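PDB 3ER6: putative transcriptional regulator protein from Vibrio parahaemolyticus, which is probably a sequence-specific DNA-binding transcription factor of the AraC type, represented here by its DJ-1/PfpI-like domain without the helix-turn-helix part. Local coordinates for residues L9-L14 and Q41-H46; D73-L78 and R102-K107; Q128-V133 and F146-L151; V133-F138 and S167-H172. The protein carries 1 engineered substitution. All coordinates share one frame; numbering follows the deposited sequence. Where two conformers were deposited one is given.

Interaction 1. Residues L9-L14 and Q41-H46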
loop_
_atom_site.group_PDB
_atom_site.type_symbol
_atom_site.label_atom_id
_atom_site.label_comp_id
_atom_site.label_asym_id
_atom_site.label_seq_id
_atom_site.Cartn_x
_atom_site.Cartn_y
_atom_site.Cartn_z
ATOM N N LEU A 9 -3.869 14.176 17.639
ATOM C CA LEU A 9 -4.413 12.839 17.386
ATOM C C LEU A 9 -3.217 11.961 17.137
ATOM O O LEU A 9 -2.256 12.364 16.477
ATOM C CB LEU A 9 -5.304 12.817 16.148
ATOM C CG LEU A 9 -6.626 13.563 16.272
ATOM C CD1 LEU A 9 -7.373 13.470 14.928
ATOM C CD2 LEU A 9 -7.456 13.001 17.428
ATOM N N ARG A 10 -3.258 10.778 17.696
ATOM C CA ARG A 10 -2.171 9.832 17.545
ATOM C C ARG A 10 -2.635 8.554 16.868
ATOM O O ARG A 10 -3.641 7.966 17.281
ATOM C CB ARG A 10 -1.613 9.457 18.912
ATOM C CG ARG A 10 -0.520 8.381 18.798
ATOM C CD ARG A 10 0.021 8.041 20.211
ATOM N NE ARG A 10 0.838 9.158 20.719
ATOM C CZ ARG A 10 1.055 9.418 22.020
ATOM N NH1 ARG A 10 0.515 8.631 22.954
ATOM N NH2 ARG A 10 1.829 10.464 22.389
ATOM N N VAL A 11 -1.891 8.125 15.848
ATOM C CA VAL A 11 -2.129 6.802 15.270
ATOM C C VAL A 11 -0.898 5.944 15.520
ATOM O O VAL A 11 0.226 6.396 15.248
ATOM C CB VAL A 11 -2.379 6.878 13.735
ATOM C CG1 VAL A 11 -2.623 5.432 13.166
ATOM C CG2 VAL A 11 -3.598 7.850 13.422
ATOM N N VAL A 12 -1.085 4.770 16.104
ATOM C CA VAL A 12 0.036 3.803 16.192
ATOM C C VAL A 12 -0.321 2.654 15.215
ATOM O O VAL A 12 -1.481 2.160 15.190
ATOM C CB VAL A 12 0.245 3.280 17.649
ATOM C CG1 VAL A 12 1.372 2.227 17.683
ATOM C CG2 VAL A 12 0.561 4.496 18.621
ATOM N N ALA A 13 0.623 2.302 14.351
ATOM C CA ALA A 13 0.384 1.247 13.360
ATOM C C ALA A 13 1.358 0.096 13.590
ATOM O O ALA A 13 2.565 0.207 13.342
ATOM C CB ALA A 13 0.568 1.828 11.928
ATOM N N LEU A 14 0.842 -1.016 14.091
ATOM C CA LEU A 14 1.620 -2.205 14.295
ATOM C C LEU A 14 1.692 -3.011 13.000
ATOM O O LEU A 14 0.646 -3.444 12.464
ATOM C CB LEU A 14 0.950 -3.056 15.375
ATOM C CG LEU A 14 1.561 -4.425 15.645
ATOM C CD1 LEU A 14 2.999 -4.265 16.298
ATOM C CD2 LEU A 14 0.600 -5.182 16.523
ATOM N N GLN A 41 -3.010 20.231 12.267
ATOM C CA GLN A 41 -1.602 20.322 12.555
ATOM C C GLN A 41 -1.100 19.346 13.635
ATOM O O GLN A 41 0.103 19.188 13.805
ATOM C CB GLN A 41 -1.284 21.752 13.016
ATOM C CG GLN A 41 -0.057 22.302 12.411
ATOM C CD GLN A 41 -0.202 22.536 10.905
ATOM O OE1 GLN A 41 0.791 22.800 10.217
ATOM N NE2 GLN A 41 -1.432 22.450 10.389
ATOM N N GLY A 42 -1.985 18.715 14.387
ATOM C CA GLY A 42 -1.494 17.881 15.489
ATOM C C GLY A 42 -1.614 16.380 15.293
ATOM O O GLY A 42 -1.911 15.622 16.244
ATOM N N PHE A 43 -1.420 15.949 14.055
ATOM C CA PHE A 43 -1.667 14.555 13.703
ATOM C C PHE A 43 -0.312 13.858 13.733
ATOM O O PHE A 43 0.628 14.315 13.058
ATOM C CB PHE A 43 -2.291 14.486 12.301
ATOM C CG PHE A 43 -2.889 13.128 11.959
ATOM C CD1 PHE A 43 -4.091 12.715 12.534
ATOM C CD2 PHE A 43 -2.261 12.292 11.068
ATOM C CE1 PHE A 43 -4.674 11.465 12.217
ATOM C CE2 PHE A 43 -2.823 11.047 10.734
ATOM C CZ PHE A 43 -4.022 10.626 11.338
ATOM N N MET A 44 -0.181 12.819 14.560
ATOM C CA MET A 44 1.082 12.101 14.670
ATOM C C MET A 44 0.897 10.613 14.474
ATOM O O MET A 44 0.012 9.991 15.089
ATOM C CB MET A 44 1.875 12.395 15.958
ATOM C CG MET A 44 1.122 12.946 17.164
ATOM S SD MET A 44 2.247 13.683 18.454
ATOM C CE MET A 44 3.573 14.172 17.334
ATOM N N THR A 45 1.700 10.039 13.592
ATOM C CA THR A 45 1.620 8.588 13.346
ATOM C C THR A 45 2.944 7.875 13.649
ATOM O O THR A 45 4.032 8.491 13.574
ATOM C CB THR A 45 1.180 8.271 11.889
ATOM O OG1 THR A 45 2.254 8.570 11.006
ATOM C CG2 THR A 45 -0.057 9.132 11.474
ATOM N N HIS A 46 2.868 6.599 14.026
ATOM C CA HIS A 46 4.079 5.837 14.366
ATOM C C HIS A 46 3.938 4.418 13.892
ATOM O O HIS A 46 2.980 3.756 14.270
ATOM C CB HIS A 46 4.335 5.813 15.906
ATOM C CG HIS A 46 4.227 7.159 16.560
ATOM N ND1 HIS A 46 5.325 7.948 16.804
ATOM C CD2 HIS A 46 3.147 7.862 17.000
ATOM C CE1 HIS A 46 4.941 9.077 17.371
ATOM N NE2 HIS A 46 3.623 9.049 17.511
HETATM O O HOH W 1 2.548 10.798 19.214
#

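Interaction 2. Residues D73-L78 and R102-K107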
loop_
_atom_site.group_PDB
_atom_site.type_symbol
_atom_site.label_atom_id
_atom_site.label_comp_id
_atom_site.label_asym_id
_atom_site.label_seq_id
_atom_site.Cartn_x
_atom_site.Cartn_y
_atom_site.Cartn_z
ATOM N N ASP A 73 1.148 4.288 25.938
ATOM C CA ASP A 73 0.090 3.889 26.883
ATOM C C ASP A 73 -1.266 4.252 26.388
ATOM O O ASP A 73 -2.254 3.658 26.821
ATOM C CB ASP A 73 0.239 4.623 28.216
ATOM C CG ASP A 73 1.319 4.057 29.057
ATOM O OD1 ASP A 73 1.681 2.852 28.842
ATOM O OD2 ASP A 73 1.798 4.829 29.940
ATOM N N PHE A 74 -1.309 5.252 25.504
ATOM C CA PHE A 74 -2.557 5.805 24.941
ATOM C C PHE A 74 -2.407 5.970 23.428
ATOM O O PHE A 74 -1.320 6.241 22.956
ATOM C CB PHE A 74 -2.858 7.193 25.583
ATOM C CG PHE A 74 -3.732 8.111 24.728
ATOM C CD1 PHE A 74 -5.114 8.176 24.927
ATOM C CD2 PHE A 74 -3.167 8.892 23.717
ATOM C CE1 PHE A 74 -5.926 8.988 24.128
ATOM C CE2 PHE A 74 -3.949 9.717 22.936
ATOM C CZ PHE A 74 -5.343 9.776 23.143
ATOM N N THR A 75 -3.490 5.813 22.680
ATOM C CA THR A 75 -3.528 6.264 21.267
ATOM C C THR A 75 -5.002 6.406 20.873
ATOM O O THR A 75 -5.850 5.714 21.415
ATOM C CB THR A 75 -2.819 5.236 20.293
ATOM O OG1 THR A 75 -2.723 5.782 18.961
ATOM C CG2 THR A 75 -3.573 3.840 20.244
ATOM N N ASN A 76 -5.301 7.279 19.921
ATOM C CA ASN A 76 -6.664 7.460 19.453
ATOM C C ASN A 76 -7.019 6.281 18.571
ATOM O O ASN A 76 -8.128 5.738 18.666
ATOM C CB ASN A 76 -6.798 8.769 18.673
ATOM C CG ASN A 76 -6.463 9.986 19.526
ATOM O OD1 ASN A 76 -5.345 10.512 19.490
ATOM N ND2 ASN A 76 -7.445 10.438 20.300
ATOM N N ILE A 77 -6.079 5.945 17.663
ATOM C CA ILE A 77 -6.271 4.817 16.721
ATOM C C ILE A 77 -5.079 3.856 16.812
ATOM O O ILE A 77 -3.927 4.304 16.899
ATOM C CB ILE A 77 -6.360 5.296 15.273
ATOM C CG1 ILE A 77 -7.535 6.293 15.097
ATOM C CG2 ILE A 77 -6.519 4.110 14.333
ATOM C CD1 ILE A 77 -7.309 7.219 13.811
ATOM N N LEU A 78 -5.375 2.545 16.820
ATOM C CA LEU A 78 -4.344 1.522 16.647
ATOM C C LEU A 78 -4.668 0.779 15.359
ATOM O O LEU A 78 -5.783 0.280 15.224
ATOM C CB LEU A 78 -4.268 0.553 17.851
ATOM C CG LEU A 78 -3.383 -0.713 17.664
ATOM C CD1 LEU A 78 -1.856 -0.410 17.665
ATOM C CD2 LEU A 78 -3.666 -1.852 18.693
ATOM N N ARG A 102 -5.331 -5.609 23.926
ATOM C CA ARG A 102 -6.514 -5.804 24.784
ATOM C C ARG A 102 -6.710 -4.541 25.610
ATOM O O ARG A 102 -7.822 -3.992 25.687
ATOM C CB ARG A 102 -6.330 -7.042 25.659
ATOM C CG ARG A 102 -7.382 -7.254 26.716
ATOM C CD ARG A 102 -6.959 -8.438 27.632
ATOM N NE ARG A 102 -7.882 -8.554 28.765
ATOM C CZ ARG A 102 -9.027 -9.239 28.743
ATOM N NH1 ARG A 102 -9.366 -9.901 27.671
ATOM N NH2 ARG A 102 -9.797 -9.275 29.817
ATOM N N GLU A 103 -5.633 -4.040 26.214
ATOM C CA GLU A 103 -5.790 -2.894 27.102
ATOM C C GLU A 103 -6.170 -1.647 26.370
ATOM O O GLU A 103 -7.012 -0.868 26.841
ATOM C CB GLU A 103 -4.517 -2.609 27.927
ATOM C CG GLU A 103 -4.095 -3.783 28.827
ATOM C CD GLU A 103 -2.675 -3.572 29.457
ATOM O OE1 GLU A 103 -1.902 -4.556 29.495
ATOM O OE2 GLU A 103 -2.321 -2.436 29.890
ATOM N N LEU A 104 -5.493 -1.382 25.261
ATOM C CA LEU A 104 -5.818 -0.197 24.481
ATOM C C LEU A 104 -7.305 -0.235 24.107
ATOM O O LEU A 104 -8.007 0.787 24.178
ATOM C CB LEU A 104 -4.952 -0.086 23.208
ATOM C CG LEU A 104 -3.485 0.338 23.342
ATOM C CD1 LEU A 104 -2.747 0.118 21.937
ATOM C CD2 LEU A 104 -3.305 1.771 23.902
ATOM N N HIS A 105 -7.791 -1.409 23.700
ATOM C CA HIS A 105 -9.220 -1.525 23.376
ATOM C C HIS A 105 -10.132 -1.231 24.587
ATOM O O HIS A 105 -11.103 -0.480 24.478
ATOM C CB HIS A 105 -9.533 -2.903 22.852
ATOM C CG HIS A 105 -10.979 -3.106 22.568
ATOM N ND1 HIS A 105 -11.744 -4.024 23.250
ATOM C CD2 HIS A 105 -11.805 -2.518 21.667
ATOM C CE1 HIS A 105 -12.979 -4.010 22.777
ATOM N NE2 HIS A 105 -13.047 -3.095 21.828
ATOM N N LEU A 106 -9.816 -1.844 25.736
ATOM C CA LEU A 106 -10.533 -1.557 26.986
ATOM C C LEU A 106 -10.503 -0.081 27.320
ATOM O O LEU A 106 -11.466 0.459 27.858
ATOM C CB LEU A 106 -9.945 -2.369 28.150
ATOM C CG LEU A 106 -10.127 -3.898 28.033
ATOM C CD1 LEU A 106 -9.423 -4.748 29.159
ATOM C CD2 LEU A 106 -11.615 -4.285 27.907
ATOM N N LYS A 107 -9.399 0.600 27.028
ATOM C CA LYS A 107 -9.327 2.044 27.313
ATOM C C LYS A 107 -10.027 2.949 26.284
ATOM O O LYS A 107 -10.031 4.161 26.456
ATOM C CB LYS A 107 -7.879 2.524 27.428
ATOM C CG LYS A 107 -7.038 1.943 28.572
ATOM C CD LYS A 107 -5.556 2.320 28.260
ATOM C CE LYS A 107 -4.490 1.740 29.247
ATOM N NZ LYS A 107 -3.087 1.936 28.621
#

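Interaction 3. Residues Q128-V133 and F146-L151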
loop_
_atom_site.group_PDB
_atom_site.type_symbol
_atom_site.label_atom_id
_atom_site.label_comp_id
_atom_site.label_asym_id
_atom_site.label_seq_id
_atom_site.Cartn_x
_atom_site.Cartn_y
_atom_site.Cartn_z
ATOM N N GLN A 128 -17.400 -7.442 19.985
ATOM C CA GLN A 128 -18.498 -7.577 20.949
ATOM C C GLN A 128 -19.606 -8.508 20.433
ATOM O O GLN A 128 -20.226 -9.230 21.208
ATOM C CB GLN A 128 -19.037 -6.209 21.294
ATOM C CG GLN A 128 -20.333 -6.223 22.150
ATOM C CD GLN A 128 -20.152 -6.730 23.614
ATOM O OE1 GLN A 128 -20.258 -5.958 24.591
ATOM N NE2 GLN A 128 -19.903 -8.019 23.753
ATOM N N GLN A 129 -19.821 -8.514 19.120
ATOM C CA GLN A 129 -20.923 -9.257 18.498
ATOM C C GLN A 129 -20.491 -10.549 17.831
ATOM O O GLN A 129 -21.317 -11.278 17.203
ATOM C CB GLN A 129 -21.597 -8.380 17.455
ATOM C CG GLN A 129 -22.296 -7.164 18.036
ATOM C CD GLN A 129 -23.407 -6.677 17.095
ATOM O OE1 GLN A 129 -23.758 -7.362 16.108
ATOM N NE2 GLN A 129 -23.956 -5.498 17.377
ATOM N N ASN A 130 -19.200 -10.839 17.908
ATOM C CA ASN A 130 -18.711 -12.034 17.264
ATOM C C ASN A 130 -19.127 -12.156 15.788
ATOM O O ASN A 130 -19.426 -13.255 15.331
ATOM C CB ASN A 130 -19.124 -13.315 18.021
ATOM C CG ASN A 130 -18.127 -13.674 19.147
ATOM O OD1 ASN A 130 -18.235 -14.731 19.782
ATOM N ND2 ASN A 130 -17.180 -12.770 19.424
ATOM N N LYS A 131 -19.050 -11.060 15.033
ATOM C CA LYS A 131 -19.136 -11.163 13.570
ATOM C C LYS A 131 -17.918 -10.529 12.888
ATOM O O LYS A 131 -17.400 -9.526 13.359
ATOM C CB LYS A 131 -20.419 -10.499 13.039
ATOM C CG LYS A 131 -21.671 -11.059 13.702
ATOM C CD LYS A 131 -22.921 -10.304 13.291
ATOM C CE LYS A 131 -24.156 -11.196 13.545
ATOM N NZ LYS A 131 -25.286 -10.878 12.614
ATOM N N ALA A 132 -17.472 -11.085 11.772
ATOM C CA ALA A 132 -16.255 -10.540 11.159
ATOM C C ALA A 132 -16.359 -10.638 9.667
ATOM O O ALA A 132 -17.342 -11.148 9.130
ATOM C CB ALA A 132 -15.009 -11.331 11.624
ATOM N N VAL A 133 -15.292 -10.208 9.016
ATOM C CA VAL A 133 -15.160 -10.340 7.556
ATOM C C VAL A 133 -13.781 -10.948 7.232
ATOM O O VAL A 133 -12.824 -10.730 7.956
ATOM C CB VAL A 133 -15.313 -8.934 6.884
ATOM C CG1 VAL A 133 -16.734 -8.385 7.113
ATOM C CG2 VAL A 133 -14.232 -7.923 7.418
ATOM N N PHE A 146 -11.984 -19.844 14.273
ATOM C CA PHE A 146 -12.989 -19.077 14.980
ATOM C C PHE A 146 -14.367 -19.493 14.473
ATOM O O PHE A 146 -15.109 -18.665 13.916
ATOM C CB PHE A 146 -12.763 -17.559 14.765
ATOM C CG PHE A 146 -11.352 -17.115 15.120
ATOM C CD1 PHE A 146 -10.943 -17.024 16.456
ATOM C CD2 PHE A 146 -10.414 -16.866 14.099
ATOM C CE1 PHE A 146 -9.618 -16.674 16.782
ATOM C CE2 PHE A 146 -9.085 -16.523 14.399
ATOM C CZ PHE A 146 -8.682 -16.436 15.748
ATOM N N PRO A 147 -14.740 -20.776 14.670
ATOM C CA PRO A 147 -16.027 -21.147 14.088
ATOM C C PRO A 147 -17.154 -20.443 14.805
ATOM O O PRO A 147 -18.250 -20.358 14.256
ATOM C CB PRO A 147 -16.096 -22.681 14.277
ATOM C CG PRO A 147 -15.207 -22.921 15.481
ATOM C CD PRO A 147 -14.041 -21.908 15.255
ATOM N N GLU A 148 -16.870 -19.876 15.986
ATOM C CA GLU A 148 -17.897 -19.114 16.737
ATOM C C GLU A 148 -18.098 -17.686 16.215
ATOM O O GLU A 148 -18.992 -16.971 16.659
ATOM C CB GLU A 148 -17.546 -19.067 18.231
ATOM C CG GLU A 148 -16.320 -18.183 18.657
ATOM C CD GLU A 148 -14.940 -18.782 18.349
ATOM O OE1 GLU A 148 -14.858 -19.878 17.719
ATOM O OE2 GLU A 148 -13.926 -18.137 18.736
ATOM N N ILE A 149 -17.244 -17.276 15.284
ATOM C CA ILE A 149 -17.391 -15.953 14.678
ATOM C C ILE A 149 -18.076 -16.098 13.305
ATOM O O ILE A 149 -17.598 -16.814 12.429
ATOM C CB ILE A 149 -16.049 -15.214 14.565
ATOM C CG1 ILE A 149 -15.409 -15.082 15.958
ATOM C CG2 ILE A 149 -16.261 -13.819 13.859
ATOM C CD1 ILE A 149 -13.992 -14.470 15.969
ATOM N N MET A 150 -19.213 -15.454 13.131
ATOM C CA MET A 150 -19.896 -15.510 11.855
ATOM C C MET A 150 -19.221 -14.595 10.843
ATOM O O MET A 150 -19.100 -13.403 11.089
ATOM C CB MET A 150 -21.340 -15.056 12.035
ATOM C CG MET A 150 -22.280 -15.241 10.796
ATOM S SD MET A 150 -23.923 -14.491 11.146
ATOM C CE MET A 150 -24.547 -14.332 9.474
ATOM N N LEU A 151 -18.811 -15.134 9.700
ATOM C CA LEU A 151 -18.278 -14.308 8.613
ATOM C C LEU A 151 -19.414 -13.695 7.793
ATOM O O LEU A 151 -20.334 -14.415 7.324
ATOM C CB LEU A 151 -17.385 -15.134 7.695
ATOM C CG LEU A 151 -15.989 -15.511 8.178
ATOM C CD1 LEU A 151 -15.270 -16.321 7.060
ATOM C CD2 LEU A 151 -15.156 -14.189 8.520
HETATM O O HOH W 2 -21.502 -15.860 16.143
#

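Interaction 4. Residues V133-F138 and S167-H172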
loop_
_atom_site.group_PDB
_atom_site.type_symbol
_atom_site.label_atom_id
_atom_site.label_comp_id
_atom_site.label_asym_id
_atom_site.label_seq_id
_atom_site.Cartn_x
_atom_site.Cartn_y
_atom_site.Cartn_z
ATOM N N VAL A 133 -15.292 -10.208 9.016
ATOM C CA VAL A 133 -15.160 -10.340 7.556
ATOM C C VAL A 133 -13.781 -10.948 7.232
ATOM O O VAL A 133 -12.824 -10.730 7.956
ATOM C CB VAL A 133 -15.313 -8.934 6.884
ATOM C CG1 VAL A 133 -16.734 -8.385 7.113
ATOM C CG2 VAL A 133 -14.232 -7.923 7.418
ATOM N N MET A 134 -13.658 -11.715 6.152
ATOM C CA MET A 134 -12.315 -12.095 5.726
ATOM C C MET A 134 -12.372 -12.281 4.233
ATOM O O MET A 134 -13.467 -12.603 3.712
ATOM C CB MET A 134 -11.834 -13.366 6.444
ATOM C CG MET A 134 -10.422 -13.874 6.057
ATOM S SD MET A 134 -9.011 -12.660 6.059
ATOM C CE MET A 134 -9.209 -11.989 7.655
ATOM N N HIS A 135 -11.254 -12.078 3.530
ATOM C CA HIS A 135 -11.262 -12.282 2.092
ATOM C C HIS A 135 -11.220 -13.797 1.795
ATOM O O HIS A 135 -10.953 -14.636 2.694
ATOM C CB HIS A 135 -10.105 -11.517 1.403
ATOM C CG HIS A 135 -8.775 -11.712 2.055
ATOM N ND1 HIS A 135 -8.149 -12.932 2.112
ATOM C CD2 HIS A 135 -7.969 -10.839 2.727
ATOM C CE1 HIS A 135 -7.005 -12.804 2.767
ATOM N NE2 HIS A 135 -6.877 -11.547 3.153
ATOM N N SER A 136 -11.482 -14.167 0.547
ATOM C CA SER A 136 -11.604 -15.570 0.179
ATOM C C SER A 136 -10.342 -16.382 0.401
ATOM O O SER A 136 -10.406 -17.582 0.663
ATOM C CB SER A 136 -12.033 -15.705 -1.294
ATOM O OG SER A 136 -13.333 -15.164 -1.472
ATOM N N TYR A 137 -9.181 -15.741 0.272
ATOM C CA TYR A 137 -7.951 -16.516 0.402
ATOM C C TYR A 137 -7.827 -17.124 1.828
ATOM O O TYR A 137 -7.433 -18.294 1.986
ATOM C CB TYR A 137 -6.706 -15.691 0.047
ATOM C CG TYR A 137 -5.501 -16.592 -0.037
ATOM C CD1 TYR A 137 -5.414 -17.544 -1.031
ATOM C CD2 TYR A 137 -4.498 -16.545 0.916
ATOM C CE1 TYR A 137 -4.335 -18.390 -1.116
ATOM C CE2 TYR A 137 -3.432 -17.401 0.858
ATOM C CZ TYR A 137 -3.357 -18.320 -0.163
ATOM O OH TYR A 137 -2.303 -19.176 -0.221
ATOM N N PHE A 138 -8.175 -16.358 2.859
ATOM C CA PHE A 138 -8.072 -16.889 4.218
ATOM C C PHE A 138 -9.410 -17.189 4.948
ATOM O O PHE A 138 -9.406 -17.476 6.150
ATOM C CB PHE A 138 -7.113 -16.039 5.087
ATOM C CG PHE A 138 -5.641 -16.365 4.846
ATOM C CD1 PHE A 138 -5.183 -17.676 4.974
ATOM C CD2 PHE A 138 -4.725 -15.386 4.501
ATOM C CE1 PHE A 138 -3.870 -18.008 4.759
ATOM C CE2 PHE A 138 -3.413 -15.716 4.269
ATOM C CZ PHE A 138 -2.982 -17.028 4.389
ATOM N N SER A 167 -11.093 -6.375 5.284
ATOM C CA SER A 167 -10.461 -7.570 4.666
ATOM C C SER A 167 -9.275 -7.236 3.748
ATOM O O SER A 167 -8.231 -7.851 3.822
ATOM C CB SER A 167 -11.480 -8.349 3.823
ATOM O OG SER A 167 -12.435 -8.921 4.675
ATOM N N GLY A 168 -9.467 -6.266 2.874
ATOM C CA GLY A 168 -8.487 -5.956 1.868
ATOM C C GLY A 168 -8.297 -7.146 0.923
ATOM O O GLY A 168 -9.290 -7.786 0.498
ATOM N N PRO A 169 -7.034 -7.499 0.619
ATOM C CA PRO A 169 -5.816 -7.110 1.382
ATOM C C PRO A 169 -5.285 -5.675 1.154
ATOM O O PRO A 169 -4.565 -5.163 2.048
ATOM C CB PRO A 169 -4.777 -8.171 0.941
ATOM C CG PRO A 169 -5.299 -8.597 -0.496
ATOM C CD PRO A 169 -6.784 -8.633 -0.300
ATOM N N TYR A 170 -5.579 -5.041 0.011
ATOM C CA TYR A 170 -4.964 -3.733 -0.282
ATOM C C TYR A 170 -5.905 -2.538 -0.342
ATOM O O TYR A 170 -5.438 -1.367 -0.330
ATOM C CB TYR A 170 -4.091 -3.738 -1.573
ATOM C CG TYR A 170 -2.994 -4.719 -1.346
ATOM C CD1 TYR A 170 -1.973 -4.425 -0.448
ATOM C CD2 TYR A 170 -3.045 -6.004 -1.915
ATOM C CE1 TYR A 170 -0.961 -5.378 -0.191
ATOM C CE2 TYR A 170 -2.047 -6.968 -1.643
ATOM C CZ TYR A 170 -1.014 -6.614 -0.774
ATOM O OH TYR A 170 -0.031 -7.515 -0.453
ATOM N N SER A 171 -7.195 -2.815 -0.443
ATOM C CA SER A 171 -8.189 -1.755 -0.505
ATOM C C SER A 171 -8.890 -1.587 0.828
ATOM O O SER A 171 -9.640 -2.479 1.244
ATOM C CB SER A 171 -9.222 -2.056 -1.598
ATOM O OG SER A 171 -8.716 -1.669 -2.855
ATOM N N HIS A 172 -8.643 -0.453 1.491
ATOM C CA HIS A 172 -9.204 -0.194 2.822
ATOM C C HIS A 172 -9.901 1.152 2.889
ATOM O O HIS A 172 -9.964 1.791 3.951
ATOM C CB HIS A 172 -8.067 -0.292 3.852
ATOM C CG HIS A 172 -7.378 -1.613 3.802
ATOM N ND1 HIS A 172 -7.954 -2.758 4.298
ATOM C CD2 HIS A 172 -6.206 -1.993 3.241
ATOM C CE1 HIS A 172 -7.149 -3.786 4.087
ATOM N NE2 HIS A 172 -6.081 -3.348 3.443
HETATM O O HOH W 3 -14.624 -9.698 3.256
#

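Interaction 1. Residues L9-L14 and Q41-H46
Strands 9-14 and 43-48 are the parallel arms of a beta-alpha-beta crossover through helix 22-37, at the edge of the alpha/beta sheet of this DJ-1/PfpI-like domain. The backbone ladder runs from Leu9 N to Gly42 O (2.8 Å) to Ala13 N on His46 O, the straightest bond at 172°. Leu9, Val11 and Phe43 share one face; helix 22-37 packs on Val11 and Phe43, helix 173-184 on Leu9, and Val11 CG2 is 3.5 Å from Phe43 CZ. Arg10 lies on the other face with Met44 and His46. Its CB passes 4.2 Å from Met44 O, and CG, anti to the backbone N, meets the edge of the imidazole at His46 CD2, 4.1 Å away. At the CG-CD bond the chain bends (chi3 -72°), turning the guanidinium 72° against the His46 ring. NH1 is taken by Phe74 O. Arg10 NE donates to a water 2.8 Å away, in the guanidinium plane; the same water lies in the imidazole plane, 2.7 Å from His46 NE2.

Interaction 2. Residues D73-L78 and R102-K107
A beta-alpha-beta crossover is packed together here: the approach to strand 77-80 meets the last turn of helix 95-106, which leads on to the neighbouring parallel strand 110-114. Leu104 is the helix residue that fills the contact, and its two methyl branches do different work. Its CG stands anti to the carbonyl carbon (chi1 -74°), and CD1 meets Leu78 CD2, 3.9 Å away, with the two side chains crossing at about a right angle. Thr75 CG2 touches the same CD1 at 4.2 Å, held in the crowded position between its own backbone N and carbonyl carbon, while OG1 lies within reach of both Arg10 O and Ile77 O. The other branch of Leu104, CD2, lies against the backbone before the strand, 3.6 Å from Asp73 O and 4.2 Å from Phe74 CA. Trp100 and Ile101 of the same helix continue the apolar cover over Leu78. Towards solvent the contact turns polar. Lys107, whose backbone N bonds Glu103 O, stretches its chain fully extended past CG until the ammonium reaches the loop. The Asp73 carboxylate stays apart, with OD1 4.9 Å from Lys107 NZ. What the ammonium grips is the main chain: Lys107 NZ donates to Asp73 O over 2.6 Å, in the carbonyl plane and on a lone pair (C=O...N 144°).

Interaction 3. Residues Q128-V133 and F146-L151
Strands 131-132 and 150-151 form a small parallel sheet of their own, the two ends of a beta-alpha-beta unit whose crossover is helix 136-145. Lys131 and Met150 lie side by side on one face, both extended and pointing the same way, so that Met150 SD is 4.1 Å from Lys131 CE. Ala132 and Leu151 occupy the face turned to the helix, where Phe142 packs on both. Ile149 reaches in beside them: its CG2, anti to the backbone N, closes on Ala132 CB at 3.6 Å. Leu151 CD2 bends back over the backbone to 3.7 Å from Val133 C. At the N-terminal end of the pair, Asn130 and Glu148 cross obliquely, amide and carboxylate planes 69° apart. Asn130 has left-handed backbone angles, and a type I turn from Phe146 to Ile149 leads in the partner strand. A water donates to Glu148 O (2.8 Å) and weakly to Asn130 O. Asn130 O also accepts Met150 N at 3.1 Å, and Ala132 N then donates to Met150 O at 2.9 Å.

Interaction 4. Residues V133-F138 and S167-H172
Around Ser167 the contact is close. Its OG stands anti to the carbonyl carbon (chi1 -68°) and fits against the chain across from it, 3.3 Å from Met134 CA and 3.4 Å from Val133 CG2. The serine carbonyl meets the imidazole of His135 at its edge, Ser167 O lying near the ring plane and 3.2 Å from CD2. His135 takes the crowded chi1 position (48°), which swings the ring toward the 167-172 loop. Met134 folds back so that its SD sits 3.7 Å above the centre of that ring, a Met-aromatic contact on one face. The ring's NE2 is bonded to Asp115 OD1, in the turn between strand 110-114 and helix 117-124. This turn corresponds to the nucleophile elbow of DJ-1/PfpI relatives; here an aspartate, Asp115, faces His135, which probably takes the place of the histidine that faces the cysteine in many of them. Packing loosens toward Pro169, which follows a cis peptide bond and approaches His135 CD2 with its CD at 3.9 Å. Beyond the contact proper, Tyr170 OH bonds Glu29 of the second subunit. A water marks the other margin, 2.7 Å from Ser167 OG and only weakly bonded to Met134 O. Inside the loop, His172 NE2 donates to Pro169 O (2.7 Å) from well above the carbonyl plane.

Along the chain interaction 1 closes before interaction 2 opens, and both precede interactions 3 and 4, whose segments alternate. Interaction 1 pairs strands at the edge of the main sheet and interaction 2 packs a helix against it; their centres are 13 Å apart, and they meet where neighbouring strands 9-14 and 77-80 pair, Val12 N lying 3.0 Å from Ile77 O. Interactions 3 and 4, 15 Å apart between centres, share Val133: interaction 3 forms the small parallel sheet, and interaction 4 joins the segment after strand 131-132 to the loop following strand 163-166. The centres of interactions 1 and 3 are 29 Å apart, on opposite sides of the chain's centre; interactions 1 and 4 both reach the second subunit.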